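PDB 5UR2: bifunctional protein PutA from Bdellovibrio bacteriovorus, which probably couples proline dehydrogenase and L-glutamate gamma-semialdehyde dehydrogenase activities in one chain, oxidising proline to glutamate with FAD and NAD+. Local coordinates for residues D593-A605 / F643-V657. Residues are numbered along the deposited sequence; the frame is centred on the assembly and turned at random.
Sequences DIGEAIDFCRYYA and FPLAILAGMVTAAAV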
loop_
_atom_site.group_PDB
_atom_site.type_symbol
_atom_site.label_atom_id
_atom_site.label_comp_id
_atom_site.label_asym_id
_atom_site.label_seq_id
_atom_site.Cartn_x
_atom_site.Cartn_y
_atom_site.Cartn_z
ATOM N N ASP B 593 -2.562 -25.146 13.027
ATOM C CA ASP B 593 -2.179 -24.056 13.926
ATOM C C ASP B 593 -0.695 -23.730 13.802
ATOM O O ASP B 593 -0.311 -22.554 13.744
ATOM C CB ASP B 593 -2.529 -24.401 15.375
ATOM C CG ASP B 593 -2.697 -23.140 16.251
ATOM O OD1 ASP B 593 -3.811 -22.596 16.284
ATOM O OD2 ASP B 593 -1.714 -22.666 16.869
ATOM N N ILE B 594 0.156 -24.758 13.770
ATOM C CA ILE B 594 1.588 -24.526 13.597
ATOM C C ILE B 594 1.862 -23.870 12.246
ATOM O O ILE B 594 2.686 -22.945 12.138
ATOM C CB ILE B 594 2.378 -25.839 13.743
ATOM C CG1 ILE B 594 1.930 -26.622 14.981
ATOM C CG2 ILE B 594 3.853 -25.556 13.780
ATOM C CD1 ILE B 594 1.890 -25.826 16.260
ATOM N N GLY B 595 1.188 -24.345 11.193
ATOM C CA GLY B 595 1.400 -23.754 9.877
ATOM C C GLY B 595 1.034 -22.280 9.843
ATOM O O GLY B 595 1.756 -21.457 9.271
ATOM N N GLU B 596 -0.094 -21.931 10.457
ATOM C CA GLU B 596 -0.494 -20.530 10.515
ATOM C C GLU B 596 0.527 -19.701 11.292
ATOM O O GLU B 596 0.846 -18.576 10.886
ATOM C CB GLU B 596 -1.897 -20.409 11.123
ATOM C CG GLU B 596 -2.514 -18.993 11.055
ATOM C CD GLU B 596 -3.933 -18.908 11.642
ATOM O OE1 GLU B 596 -4.218 -17.945 12.363
ATOM O OE2 GLU B 596 -4.772 -19.780 11.372
ATOM N N ALA B 597 1.074 -20.249 12.393
ATOM C CA ALA B 597 2.066 -19.506 13.171
ATOM C C ALA B 597 3.311 -19.239 12.349
ATOM O O ALA B 597 3.847 -18.124 12.356
ATOM C CB ALA B 597 2.444 -20.256 14.458
ATOM N N ILE B 598 3.783 -20.252 11.630
ATOM C CA ILE B 598 4.918 -20.066 10.734
ATOM C C ILE B 598 4.582 -19.030 9.668
ATOM O O ILE B 598 5.397 -18.156 9.347
ATOM C CB ILE B 598 5.307 -21.420 10.122
ATOM C CG1 ILE B 598 5.865 -22.313 11.223
ATOM C CG2 ILE B 598 6.314 -21.265 8.931
ATOM C CD1 ILE B 598 5.926 -23.801 10.841
ATOM N N ASP B 599 3.363 -19.095 9.134
ATOM C CA ASP B 599 2.944 -18.166 8.091
ATOM C C ASP B 599 2.974 -16.723 8.581
ATOM O O ASP B 599 3.410 -15.833 7.847
ATOM C CB ASP B 599 1.540 -18.523 7.582
ATOM C CG ASP B 599 1.522 -19.753 6.676
ATOM O OD1 ASP B 599 2.611 -20.191 6.210
ATOM O OD2 ASP B 599 0.397 -20.266 6.400
ATOM N N PHE B 600 2.474 -16.468 9.800
ATOM C CA PHE B 600 2.515 -15.112 10.361
ATOM C C PHE B 600 3.948 -14.593 10.427
ATOM O O PHE B 600 4.239 -13.461 10.011
ATOM C CB PHE B 600 1.875 -15.092 11.760
ATOM C CG PHE B 600 0.359 -15.032 11.759
ATOM C CD1 PHE B 600 -0.326 -14.166 10.904
ATOM C CD2 PHE B 600 -0.375 -15.821 12.636
ATOM C CE1 PHE B 600 -1.721 -14.098 10.906
ATOM C CE2 PHE B 600 -1.790 -15.770 12.654
ATOM C CZ PHE B 600 -2.453 -14.904 11.779
ATOM N N CYS B 601 4.856 -15.420 10.955
ATOM C CA CYS B 601 6.272 -15.085 11.012
ATOM C C CYS B 601 6.796 -14.656 9.652
ATOM O O CYS B 601 7.362 -13.565 9.493
ATOM C CB CYS B 601 7.069 -16.294 11.504
ATOM S SG CYS B 601 6.862 -16.687 13.235
ATOM N N ARG B 602 6.631 -15.523 8.655
ATOM C CA ARG B 602 7.229 -15.233 7.357
ATOM C C ARG B 602 6.540 -14.056 6.680
ATOM O O ARG B 602 7.205 -13.224 6.057
ATOM C CB ARG B 602 7.182 -16.478 6.468
ATOM C CG ARG B 602 7.871 -17.659 7.109
ATOM C CD ARG B 602 8.619 -18.432 6.060
ATOM N NE ARG B 602 9.137 -19.692 6.575
ATOM C CZ ARG B 602 10.288 -19.832 7.222
ATOM N NH1 ARG B 602 11.060 -18.780 7.480
ATOM N NH2 ARG B 602 10.670 -21.039 7.620
ATOM N N TYR B 603 5.212 -13.958 6.806
ATOM C CA TYR B 603 4.485 -12.880 6.141
ATOM C C TYR B 603 4.822 -11.522 6.750
ATOM O O TYR B 603 5.087 -10.555 6.027
ATOM C CB TYR B 603 2.990 -13.145 6.209
ATOM C CG TYR B 603 2.119 -12.145 5.473
ATOM C CD1 TYR B 603 1.753 -12.358 4.143
ATOM C CD2 TYR B 603 1.634 -11.004 6.115
ATOM C CE1 TYR B 603 0.916 -11.445 3.456
ATOM C CE2 TYR B 603 0.815 -10.093 5.449
ATOM C CZ TYR B 603 0.455 -10.317 4.121
ATOM O OH TYR B 603 -0.357 -9.417 3.474
ATOM N N TYR B 604 4.820 -11.418 8.079
ATOM C CA TYR B 604 5.121 -10.111 8.650
ATOM C C TYR B 604 6.592 -9.776 8.452
ATOM O O TYR B 604 6.931 -8.606 8.261
ATOM C CB TYR B 604 4.714 -10.050 10.131
ATOM C CG TYR B 604 3.211 -10.208 10.314
ATOM C CD1 TYR B 604 2.318 -9.620 9.418
ATOM C CD2 TYR B 604 2.690 -10.991 11.345
ATOM C CE1 TYR B 604 0.944 -9.766 9.558
ATOM C CE2 TYR B 604 1.314 -11.165 11.495
ATOM C CZ TYR B 604 0.445 -10.550 10.589
ATOM O OH TYR B 604 -0.914 -10.711 10.722
ATOM N N ALA B 605 7.472 -10.784 8.458
ATOM C CA ALA B 605 8.872 -10.498 8.157
ATOM C C ALA B 605 9.023 -10.025 6.720
ATOM O O ALA B 605 9.722 -9.035 6.451
ATOM C CB ALA B 605 9.759 -11.719 8.432
ATOM N N PHE B 643 -6.623 -20.735 19.093
ATOM C CA PHE B 643 -5.505 -20.945 18.170
ATOM C C PHE B 643 -4.257 -20.609 18.971
ATOM O O PHE B 643 -3.679 -19.523 18.814
ATOM C CB PHE B 643 -5.628 -20.108 16.897
ATOM C CG PHE B 643 -6.697 -20.593 15.963
ATOM C CD1 PHE B 643 -8.019 -20.229 16.154
ATOM C CD2 PHE B 643 -6.380 -21.425 14.899
ATOM C CE1 PHE B 643 -9.020 -20.687 15.301
ATOM C CE2 PHE B 643 -7.372 -21.889 14.034
ATOM C CZ PHE B 643 -8.702 -21.518 14.248
ATOM N N PRO B 644 -3.812 -21.527 19.833
ATOM C CA PRO B 644 -2.954 -21.131 20.965
ATOM C C PRO B 644 -1.537 -20.733 20.582
ATOM O O PRO B 644 -0.916 -19.988 21.345
ATOM C CB PRO B 644 -2.979 -22.368 21.875
ATOM C CG PRO B 644 -3.288 -23.511 20.951
ATOM C CD PRO B 644 -4.181 -22.955 19.874
ATOM N N LEU B 645 -1.003 -21.183 19.444
ATOM C CA LEU B 645 0.300 -20.688 18.994
ATOM C C LEU B 645 0.167 -19.633 17.906
ATOM O O LEU B 645 0.866 -18.612 17.953
ATOM C CB LEU B 645 1.188 -21.834 18.474
ATOM C CG LEU B 645 2.653 -21.537 18.095
ATOM C CD1 LEU B 645 3.488 -21.214 19.353
ATOM C CD2 LEU B 645 3.298 -22.654 17.287
ATOM N N ALA B 646 -0.739 -19.853 16.944
ATOM C CA ALA B 646 -0.784 -19.038 15.733
ATOM C C ALA B 646 -1.162 -17.587 16.038
ATOM O O ALA B 646 -0.446 -16.658 15.653
ATOM C CB ALA B 646 -1.748 -19.659 14.711
ATOM N N ILE B 647 -2.296 -17.363 16.708
ATOM C CA ILE B 647 -2.756 -15.992 16.921
ATOM C C ILE B 647 -1.781 -15.240 17.829
ATOM O O ILE B 647 -1.342 -14.129 17.515
ATOM C CB ILE B 647 -4.192 -15.986 17.469
ATOM C CG1 ILE B 647 -5.156 -16.452 16.361
ATOM C CG2 ILE B 647 -4.547 -14.591 17.995
ATOM C CD1 ILE B 647 -6.658 -16.448 16.729
ATOM N N LEU B 648 -1.398 -15.864 18.940
ATOM C CA LEU B 648 -0.374 -15.311 19.813
ATOM C C LEU B 648 0.906 -14.985 19.038
ATOM O O LEU B 648 1.449 -13.882 19.157
ATOM C CB LEU B 648 -0.093 -16.300 20.954
ATOM C CG LEU B 648 1.065 -15.946 21.886
ATOM C CD1 LEU B 648 0.788 -14.649 22.643
ATOM C CD2 LEU B 648 1.385 -17.095 22.832
ATOM N N ALA B 649 1.394 -15.926 18.219
ATOM C CA ALA B 649 2.631 -15.662 17.470
ATOM C C ALA B 649 2.467 -14.521 16.464
ATOM O O ALA B 649 3.378 -13.699 16.289
ATOM C CB ALA B 649 3.106 -16.921 16.752
ATOM N N GLY B 650 1.324 -14.464 15.778
ATOM C CA GLY B 650 1.089 -13.372 14.838
ATOM C C GLY B 650 1.107 -12.003 15.506
ATOM O O GLY B 650 1.679 -11.045 14.980
ATOM N N MET B 651 0.444 -11.879 16.659
ATOM C CA MET B 651 0.465 -10.610 17.387
ATOM C C MET B 651 1.887 -10.258 17.816
ATOM O O MET B 651 2.351 -9.132 17.604
ATOM C CB MET B 651 -0.457 -10.682 18.613
ATOM C CG MET B 651 -1.955 -10.819 18.322
ATOM S SD MET B 651 -2.854 -11.268 19.848
ATOM C CE MET B 651 -4.497 -10.671 19.496
ATOM N N VAL B 652 2.611 -11.231 18.381
ATOM C CA VAL B 652 3.940 -10.962 18.934
ATOM C C VAL B 652 4.936 -10.617 17.828
ATOM O O VAL B 652 5.733 -9.677 17.970
ATOM C CB VAL B 652 4.431 -12.160 19.777
ATOM C CG1 VAL B 652 5.904 -11.977 20.187
ATOM C CG2 VAL B 652 3.602 -12.299 21.026
ATOM N N THR B 653 4.950 -11.399 16.736
ATOM C CA THR B 653 5.938 -11.140 15.689
ATOM C C THR B 653 5.612 -9.866 14.923
ATOM O O THR B 653 6.527 -9.129 14.525
ATOM C CB THR B 653 6.063 -12.316 14.717
ATOM O OG1 THR B 653 4.791 -12.607 14.129
ATOM C CG2 THR B 653 6.592 -13.542 15.408
ATOM N N ALA B 654 4.323 -9.588 14.690
ATOM C CA ALA B 654 3.978 -8.337 14.017
ATOM C C ALA B 654 4.455 -7.148 14.837
ATOM O O ALA B 654 5.145 -6.265 14.321
ATOM C CB ALA B 654 2.469 -8.237 13.766
ATOM N N ALA B 655 4.146 -7.150 16.136
ATOM C CA ALA B 655 4.566 -6.060 17.009
ATOM C C ALA B 655 6.085 -5.943 17.035
ATOM O O ALA B 655 6.640 -4.855 16.862
ATOM C CB ALA B 655 4.030 -6.293 18.420
ATOM N N ALA B 656 6.768 -7.062 17.258
ATOM C CA ALA B 656 8.216 -7.027 17.419
ATOM C C ALA B 656 8.922 -6.707 16.108
ATOM O O ALA B 656 9.850 -5.884 16.090
ATOM C CB ALA B 656 8.709 -8.354 18.000
ATOM N N VAL B 657 8.492 -7.319 14.992
ATOM C CA VAL B 657 9.197 -7.049 13.742
ATOM C C VAL B 657 9.024 -5.587 13.356
ATOM O O VAL B 657 9.908 -4.998 12.722
ATOM C CB VAL B 657 8.744 -7.984 12.597
ATOM C CG1 VAL B 657 7.498 -7.423 11.876
ATOM C CG2 VAL B 657 9.876 -8.164 11.601
#
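D593 OD2 takes two backbone N-H groups, that of L645, just before helix 646-657, at 3.1 Å from N, and that of A646, its first residue, at 3.0 Å from N. Both come in on the syn side, from opposite faces of the carboxylate plane, and both bonds are bent, near 145°. With CG anti to the backbone N (chi1 -156°), the carboxylate swings across to the neighbouring helix. Q579 also bonds OD2, and K585 forms a salt bridge to OD1 while lying in cation-pi contact with the F643 ring.

Beyond this grip the two helices run side by side, 9° from parallel, with axes 8.1 Å apart. A646 is a knob among D593, E596, A597 and F600, its CB 3.7 Å from E596 CB. A597 CB touches A649 CB and L645 CD2, and that leucine branch also meets I594 CD1. Further along, F600 lays CB and CG against the CA of G650, with CG 3.6 Å away. Y604 is the second knob: A654 CB lies over one face of its ring, 4.0 Å from the centroid, T653 OG1 sits near the ring edge, and the phenol OH reaches G956 N. T653 OG1 itself bonds back to A649 O, leaving CG2 to meet C601 SG.

I647, on this second helix, comes within about 5 Å of the side chain of E746, a predicted catalytic residue of the aldehyde dehydrogenase module. The chemistry is split: a buried carboxylate, probably ionised beside K585, accepts two backbone N-H groups at the helix start, while A597, A646 and G650 bring the backbones close and the larger Y604 and V657 fill the wider end.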